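Long-range contacts in BauA (Acinetobacter baumannii, PDB 6H7F), which probably takes up iron across the outer membrane as ferric acinetobactin, working as a TonB-dependent siderophore receptor: residues S311-K316 / V343-A348; L339-D344 / Q376-Y381. One frame throughout, in Å; residues are numbered along the deposited sequence.

Contact 1 of 2, residues S311-K316 / V343-A348; sequences STTEYK and VDKKSA. With FV8 ((4~{S},5~{R})-2-[2,3-bis(oxidanyl)phenyl]-~{N}-[2-(1~{H}-imidazol-4-yl)ethyl]-5-methyl-~{N}-oxidanyl-4,5-dihydro-1,3-oxazole-4-carboxamide), chain E.
Lys345 reaches across to two hydroxyls of the neighbouring strand. Lys345 NZ donates to Ser311 OG at 2.7 Å and to Thr313 OG1 at 2.9 Å. The lysine chain bends at its third torsion (chi3 -89°), which carries CE past Ser311 OG and sets NZ between the two acceptors. Both hydroxyls have further partners: Thr313 OG1 bonds to Asp287, which probably helps balance the ammonium charge, and Ser311 OG bonds to Gly123 O. Beside this group, Thr313 packs alongside Val343, with Thr313 CB 3.5 Å from Val343 CG1.

The backbones hold these side chains in place. Thr313 and Val343 exchange two N-H to O bonds, and Ser311 and Lys345 form the next hydrogen-bonded pair. Between them, Thr312 and Asp344 form a non-hydrogen-bonded pair. Thr312 also touches a bound detergent, C8E.

Further along 311-316, Tyr315 OH donates to the carbonyl O of FV8 at 2.7 Å. Such antiparallel pairing of adjacent strands, with polar side chains facing the plug, is characteristic of the beta-barrel of TonB-dependent receptors.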
loop_
_atom_site.group_PDB
_atom_site.type_symbol
_atom_site.label_atom_id
_atom_site.label_comp_id
_atom_site.label_asym_id
_atom_site.label_seq_id
_atom_site.Cartn_x
_atom_site.Cartn_y
_atom_site.Cartn_z
ATOM N N SER A 311 19.421 16.642 -36.564
ATOM C CA SER A 311 19.231 16.674 -35.129
ATOM C C SER A 311 20.585 16.882 -34.463
ATOM O O SER A 311 21.618 16.603 -35.058
ATOM C CB SER A 311 18.574 15.412 -34.620
ATOM O OG SER A 311 19.470 14.305 -34.722
ATOM N N THR A 312 20.542 17.370 -33.228
ATOM C CA THR A 312 21.689 17.462 -32.365
ATOM C C THR A 312 21.326 16.828 -31.022
ATOM O O THR A 312 20.183 16.906 -30.568
ATOM C CB THR A 312 22.154 18.920 -32.186
ATOM O OG1 THR A 312 21.068 19.668 -31.626
ATOM C CG2 THR A 312 22.595 19.553 -33.488
ATOM N N THR A 313 22.328 16.201 -30.415
ATOM C CA THR A 313 22.258 15.624 -29.116
ATOM C C THR A 313 23.412 16.183 -28.290
ATOM O O THR A 313 24.561 16.157 -28.751
ATOM C CB THR A 313 22.324 14.095 -29.207
ATOM O OG1 THR A 313 21.128 13.641 -29.838
ATOM C CG2 THR A 313 22.477 13.423 -27.861
ATOM N N GLU A 314 23.095 16.686 -27.092
ATOM C CA GLU A 314 24.086 16.942 -26.036
ATOM C C GLU A 314 23.773 16.053 -24.827
ATOM O O GLU A 314 22.729 16.203 -24.200
ATOM C CB GLU A 314 24.090 18.417 -25.635
ATOM C CG GLU A 314 24.305 19.371 -26.803
ATOM C CD GLU A 314 24.081 20.850 -26.490
ATOM O OE1 GLU A 314 23.907 21.198 -25.306
ATOM O OE2 GLU A 314 24.069 21.644 -27.430
ATOM N N TYR A 315 24.675 15.109 -24.554
ATOM C CA TYR A 315 24.611 14.188 -23.416
ATOM C C TYR A 315 25.668 14.574 -22.386
ATOM O O TYR A 315 26.838 14.828 -22.741
ATOM C CB TYR A 315 24.884 12.753 -23.863
ATOM C CG TYR A 315 24.934 11.709 -22.769
ATOM C CD1 TYR A 315 23.803 11.009 -22.392
ATOM C CD2 TYR A 315 26.126 11.378 -22.148
ATOM C CE1 TYR A 315 23.846 10.026 -21.416
ATOM C CE2 TYR A 315 26.194 10.385 -21.193
ATOM C CZ TYR A 315 25.046 9.706 -20.820
ATOM O OH TYR A 315 25.104 8.736 -19.863
ATOM N N LYS A 316 25.252 14.592 -21.117
ATOM C CA LYS A 316 26.162 14.811 -19.980
ATOM C C LYS A 316 25.793 13.864 -18.838
ATOM O O LYS A 316 24.614 13.745 -18.474
ATOM C CB LYS A 316 26.085 16.263 -19.509
ATOM C CG LYS A 316 26.631 17.296 -20.486
ATOM C CD LYS A 316 26.205 18.725 -20.134
ATOM C CE LYS A 316 27.110 19.798 -20.696
ATOM N NZ LYS A 316 27.349 19.607 -22.144
ATOM N N VAL A 343 26.709 15.444 -30.678
ATOM C CA VAL A 343 26.629 14.807 -31.951
ATOM C C VAL A 343 25.670 15.609 -32.838
ATOM O O VAL A 343 24.629 16.055 -32.389
ATOM C CB VAL A 343 26.289 13.306 -31.822
ATOM C CG1 VAL A 343 25.314 13.020 -30.714
ATOM C CG2 VAL A 343 25.813 12.700 -33.135
ATOM N N ASP A 344 26.144 15.900 -34.061
ATOM C CA ASP A 344 25.379 16.570 -35.131
ATOM C C ASP A 344 25.074 15.546 -36.222
ATOM O O ASP A 344 25.995 14.930 -36.796
ATOM C CB ASP A 344 26.152 17.738 -35.763
ATOM C CG ASP A 344 26.263 18.976 -34.889
ATOM O OD1 ASP A 344 25.248 19.344 -34.271
ATOM O OD2 ASP A 344 27.372 19.563 -34.832
ATOM N N LYS A 345 23.791 15.410 -36.539
ATOM C CA LYS A 345 23.301 14.360 -37.405
ATOM C C LYS A 345 22.599 14.988 -38.614
ATOM O O LYS A 345 21.877 15.982 -38.474
ATOM C CB LYS A 345 22.340 13.443 -36.631
ATOM C CG LYS A 345 22.994 12.575 -35.564
ATOM C CD LYS A 345 22.049 12.082 -34.475
ATOM C CE LYS A 345 21.951 13.043 -33.316
ATOM N NZ LYS A 345 20.628 12.958 -32.652
ATOM N N LYS A 346 22.755 14.348 -39.779
ATOM C CA LYS A 346 21.957 14.653 -40.970
ATOM C C LYS A 346 21.518 13.341 -41.619
ATOM O O LYS A 346 22.267 12.372 -41.631
ATOM C CB LYS A 346 22.765 15.433 -42.012
ATOM C CG LYS A 346 23.242 16.824 -41.622
ATOM C CD LYS A 346 24.288 17.355 -42.610
ATOM C CE LYS A 346 24.552 18.840 -42.480
ATOM N NZ LYS A 346 25.092 19.176 -41.142
ATOM N N SER A 347 20.329 13.361 -42.215
ATOM C CA SER A 347 19.660 12.168 -42.677
ATOM C C SER A 347 18.812 12.505 -43.912
ATOM O O SER A 347 18.168 13.526 -43.951
ATOM C CB SER A 347 18.806 11.612 -41.570
ATOM O OG SER A 347 18.389 10.309 -41.880
ATOM N N ALA A 348 18.775 11.605 -44.887
ATOM C CA ALA A 348 17.966 11.814 -46.094
ATOM C C ALA A 348 17.498 10.469 -46.629
ATOM O O ALA A 348 18.170 9.456 -46.468
ATOM C CB ALA A 348 18.745 12.574 -47.139
HETATM C CAJ FV8 E . 28.228 6.339 -24.444
HETATM N NAN FV8 E . 29.501 6.529 -24.770
HETATM C CAI FV8 E . 30.261 5.991 -23.763
HETATM N NAO FV8 E . 29.454 5.445 -22.794
HETATM C CAT FV8 E . 28.215 5.669 -23.249
HETATM C CAK FV8 E . 26.935 5.256 -22.551
HETATM C CAL FV8 E . 26.705 6.115 -21.297
HETATM N NAY FV8 E . 27.818 5.904 -20.378
HETATM O OAE FV8 E . 28.441 4.683 -20.380
HETATM C C FV8 E . 28.215 6.827 -19.526
HETATM O O FV8 E . 27.655 7.957 -19.467
HETATM C CA FV8 E . 29.356 6.429 -18.781
HETATM N N FV8 E . 30.486 6.126 -19.716
HETATM C CB FV8 E . 29.918 7.525 -17.898
HETATM C CG2 FV8 E . 30.118 7.058 -16.434
HETATM O OG1 FV8 E . 31.231 7.797 -18.401
HETATM C CAR FV8 E . 31.527 6.927 -19.409
HETATM C CAV FV8 E . 32.694 6.999 -20.095
HETATM C CAH FV8 E . 33.633 7.974 -19.740
HETATM C CAF FV8 E . 34.851 8.089 -20.433
HETATM C CAG FV8 E . 35.133 7.242 -21.521
HETATM C CAS FV8 E . 34.185 6.283 -21.887
HETATM O OAC FV8 E . 34.370 5.410 -22.924
HETATM C CAU FV8 E . 32.981 6.193 -21.178
HETATM O OAD FV8 E . 32.087 5.252 -21.530
#

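Contact 2 of 2, residues L339-D344 / Q376-Y381; sequences LAFDVD and QDDYGY. With FV8 ((4~{S},5~{R})-2-[2,3-bis(oxidanyl)phenyl]-~{N}-[2-(1~{H}-imidazol-4-yl)ethyl]-5-methyl-~{N}-oxidanyl-4,5-dihydro-1,3-oxazole-4-carboxamide), chain E.
Phe341 packs against the polar pair Gln376 and Asp378 on the face that also carries Leu339 and Val343. Gln376 NE2 donates to Asp378 OD1 at 2.7 Å, almost straight, and meets the syn lone pair of that oxygen. This bond fixes the rotation of the amide. The amide and phenyl planes are 20° apart, and Gln376 NE2 comes to 4.1 Å from Phe341 CD1. Phe341 CG stands between its own backbone N and carbonyl carbon (chi1 65°), and the ring runs away from strand 376-381. Phe341 CB stays behind, 3.8 Å from Asp378 CG. The other end of the amide, Gln376 OE1, meets Val343 CB.

Strands 331-358 and 361-381 form a beta hairpin of the receptor barrel; segments 339-344 and 376-381 run antiparallel at 175°. Ala340 with Tyr379 and Asp342 with Asp377 are the hydrogen-bonded pairs. Ala340 N to Tyr379 O and Tyr379 N to Ala340 O are both short, 2.7 Å, and nearly straight at hydrogen. On the Leu339 face the hairpin meets FV8: Leu339 CB approaches OG1 of the ligand at 3.4 Å, and Gly380 CA comes within 4.0 Å of FV8 CAF, on the catechol ring.

The face bearing Asp342, Asp377 and Tyr379 is looser and partly exposed. The Tyr379 ring turns its edge to Ala340 O, with CD1 3.5 Å away. Beyond it, one water donates to Asp342 OD2 and Asp377 OD2 and bonds to Tyr379 OH. It bridges two carboxylates: Asp342 OD2 and Asp377 OD2 stand 5.4 Å apart, while Asp377 OD1 bonds to His415.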
loop_
_atom_site.group_PDB
_atom_site.type_symbol
_atom_site.label_atom_id
_atom_site.label_comp_id
_atom_site.label_asym_id
_atom_site.label_seq_id
_atom_site.Cartn_x
_atom_site.Cartn_y
_atom_site.Cartn_z
ATOM N N LEU A 339 31.111 11.753 -18.507
ATOM C CA LEU A 339 31.058 11.724 -19.949
ATOM C C LEU A 339 30.216 12.904 -20.440
ATOM O O LEU A 339 29.161 13.231 -19.856
ATOM C CB LEU A 339 30.477 10.383 -20.394
ATOM C CG LEU A 339 30.309 10.197 -21.902
ATOM C CD1 LEU A 339 31.659 10.118 -22.605
ATOM C CD2 LEU A 339 29.498 8.936 -22.191
ATOM N N ALA A 340 30.717 13.564 -21.491
ATOM C CA ALA A 340 29.917 14.446 -22.311
ATOM C C ALA A 340 30.173 14.113 -23.775
ATOM O O ALA A 340 31.300 13.817 -24.150
ATOM C CB ALA A 340 30.250 15.880 -22.004
ATOM N N PHE A 341 29.118 14.118 -24.586
ATOM C CA PHE A 341 29.303 14.027 -25.991
ATOM C C PHE A 341 28.253 14.879 -26.696
ATOM O O PHE A 341 27.141 15.071 -26.187
ATOM C CB PHE A 341 29.365 12.568 -26.455
ATOM C CG PHE A 341 28.112 11.747 -26.287
ATOM C CD1 PHE A 341 27.078 11.827 -27.202
ATOM C CD2 PHE A 341 28.010 10.814 -25.267
ATOM C CE1 PHE A 341 25.944 11.031 -27.066
ATOM C CE2 PHE A 341 26.881 10.013 -25.137
ATOM C CZ PHE A 341 25.848 10.120 -26.037
ATOM N N ASP A 342 28.688 15.451 -27.826
ATOM C CA ASP A 342 27.872 16.284 -28.724
ATOM C C ASP A 342 27.889 15.632 -30.096
ATOM O O ASP A 342 28.956 15.270 -30.593
ATOM C CB ASP A 342 28.413 17.715 -28.842
ATOM C CG ASP A 342 28.527 18.430 -27.505
ATOM O OD1 ASP A 342 27.593 18.293 -26.692
ATOM O OD2 ASP A 342 29.551 19.109 -27.285
ATOM N N VAL A 343 26.709 15.444 -30.678
ATOM C CA VAL A 343 26.629 14.807 -31.951
ATOM C C VAL A 343 25.670 15.609 -32.838
ATOM O O VAL A 343 24.629 16.055 -32.389
ATOM C CB VAL A 343 26.289 13.306 -31.822
ATOM C CG1 VAL A 343 25.314 13.020 -30.714
ATOM C CG2 VAL A 343 25.813 12.700 -33.135
ATOM N N ASP A 344 26.144 15.900 -34.061
ATOM C CA ASP A 344 25.379 16.570 -35.131
ATOM C C ASP A 344 25.074 15.546 -36.222
ATOM O O ASP A 344 25.995 14.930 -36.796
ATOM C CB ASP A 344 26.152 17.738 -35.763
ATOM C CG ASP A 344 26.263 18.976 -34.889
ATOM O OD1 ASP A 344 25.248 19.344 -34.271
ATOM O OD2 ASP A 344 27.372 19.563 -34.832
ATOM N N GLN A 376 30.775 13.974 -34.097
ATOM C CA GLN A 376 30.643 13.788 -32.681
ATOM C C GLN A 376 31.957 14.188 -31.993
ATOM O O GLN A 376 33.037 13.870 -32.481
ATOM C CB GLN A 376 30.247 12.336 -32.397
ATOM C CG GLN A 376 30.007 12.051 -30.923
ATOM C CD GLN A 376 29.316 10.729 -30.690
ATOM O OE1 GLN A 376 28.408 10.331 -31.417
ATOM N NE2 GLN A 376 29.766 10.018 -29.674
ATOM N N ASP A 377 31.837 14.855 -30.836
ATOM C CA ASP A 377 32.953 15.007 -29.875
ATOM C C ASP A 377 32.607 14.315 -28.539
ATOM O O ASP A 377 31.486 14.452 -27.989
ATOM C CB ASP A 377 33.286 16.485 -29.660
ATOM C CG ASP A 377 33.754 17.198 -30.919
ATOM O OD1 ASP A 377 34.674 16.673 -31.581
ATOM O OD2 ASP A 377 33.211 18.280 -31.215
ATOM N N ASP A 378 33.589 13.589 -28.007
ATOM C CA ASP A 378 33.469 12.921 -26.737
ATOM C C ASP A 378 34.463 13.552 -25.757
ATOM O O ASP A 378 35.635 13.761 -26.095
ATOM C CB ASP A 378 33.720 11.413 -26.857
ATOM C CG ASP A 378 32.511 10.598 -27.318
ATOM O OD1 ASP A 378 32.087 10.779 -28.488
ATOM O OD2 ASP A 378 32.023 9.752 -26.526
ATOM N N TYR A 379 33.968 13.825 -24.544
ATOM C CA TYR A 379 34.757 14.249 -23.386
ATOM C C TYR A 379 34.444 13.308 -22.228
ATOM O O TYR A 379 33.291 12.926 -22.049
ATOM C CB TYR A 379 34.370 15.671 -22.954
ATOM C CG TYR A 379 34.288 16.689 -24.060
ATOM C CD1 TYR A 379 33.270 16.644 -24.998
ATOM C CD2 TYR A 379 35.224 17.708 -24.163
ATOM C CE1 TYR A 379 33.186 17.579 -26.018
ATOM C CE2 TYR A 379 35.154 18.657 -25.171
ATOM C CZ TYR A 379 34.136 18.588 -26.110
ATOM O OH TYR A 379 34.073 19.511 -27.119
ATOM N N GLY A 380 35.443 12.958 -21.420
ATOM C CA GLY A 380 35.171 12.057 -20.325
ATOM C C GLY A 380 36.370 11.771 -19.440
ATOM O O GLY A 380 37.517 12.037 -19.794
ATOM N N TYR A 381 36.065 11.208 -18.266
ATOM C CA TYR A 381 37.019 10.571 -17.417
ATOM C C TYR A 381 36.620 9.107 -17.232
ATOM O O TYR A 381 35.487 8.821 -16.868
ATOM C CB TYR A 381 37.030 11.208 -16.029
ATOM C CG TYR A 381 37.576 12.608 -15.908
ATOM C CD1 TYR A 381 38.922 12.883 -16.096
ATOM C CD2 TYR A 381 36.754 13.642 -15.483
ATOM C CE1 TYR A 381 39.428 14.163 -15.910
ATOM C CE2 TYR A 381 37.241 14.920 -15.287
ATOM C CZ TYR A 381 38.580 15.185 -15.506
ATOM O OH TYR A 381 39.027 16.455 -15.292
HETATM C CAJ FV8 E . 28.228 6.339 -24.444
HETATM N NAN FV8 E . 29.501 6.529 -24.770
HETATM C CAI FV8 E . 30.261 5.991 -23.763
HETATM N NAO FV8 E . 29.454 5.445 -22.794
HETATM C CAT FV8 E . 28.215 5.669 -23.249
HETATM C CAK FV8 E . 26.935 5.256 -22.551
HETATM C CAL FV8 E . 26.705 6.115 -21.297
HETATM N NAY FV8 E . 27.818 5.904 -20.378
HETATM O OAE FV8 E . 28.441 4.683 -20.380
HETATM C C FV8 E . 28.215 6.827 -19.526
HETATM O O FV8 E . 27.655 7.957 -19.467
HETATM C CA FV8 E . 29.356 6.429 -18.781
HETATM N N FV8 E . 30.486 6.126 -19.716
HETATM C CB FV8 E . 29.918 7.525 -17.898
HETATM C CG2 FV8 E . 30.118 7.058 -16.434
HETATM O OG1 FV8 E . 31.231 7.797 -18.401
HETATM C CAR FV8 E . 31.527 6.927 -19.409
HETATM C CAV FV8 E . 32.694 6.999 -20.095
HETATM C CAH FV8 E . 33.633 7.974 -19.740
HETATM C CAF FV8 E . 34.851 8.089 -20.433
HETATM C CAG FV8 E . 35.133 7.242 -21.521
HETATM C CAS FV8 E . 34.185 6.283 -21.887
HETATM O OAC FV8 E . 34.370 5.410 -22.924
HETATM C CAU FV8 E . 32.981 6.193 -21.178
HETATM O OAD FV8 E . 32.087 5.252 -21.530
HETATM O O HOH W 1 31.860 19.532 -28.726
#

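From the N terminus, the chain first runs along strand 302-318, which supplies 311-316. It then turns back into strand 331-358, where contact 1 closes a loop of 26 residues between its segments. Contact 2 starts on the same strand, at 339-344, and closes when strand 361-381 returns with 376-381. The loops overlap and do not nest, because contact 2 opens at 339 before contact 1 ends at 348, and closes beyond it at 381. The contacts share Val343 and Asp344. Strand 331-358 is thus the middle of three antiparallel barrel neighbours. The contacts also touch directly: Tyr315 N probably bonds to Phe341 O at 3.0 Å. Both reach FV8 from the same part of the barrel wall.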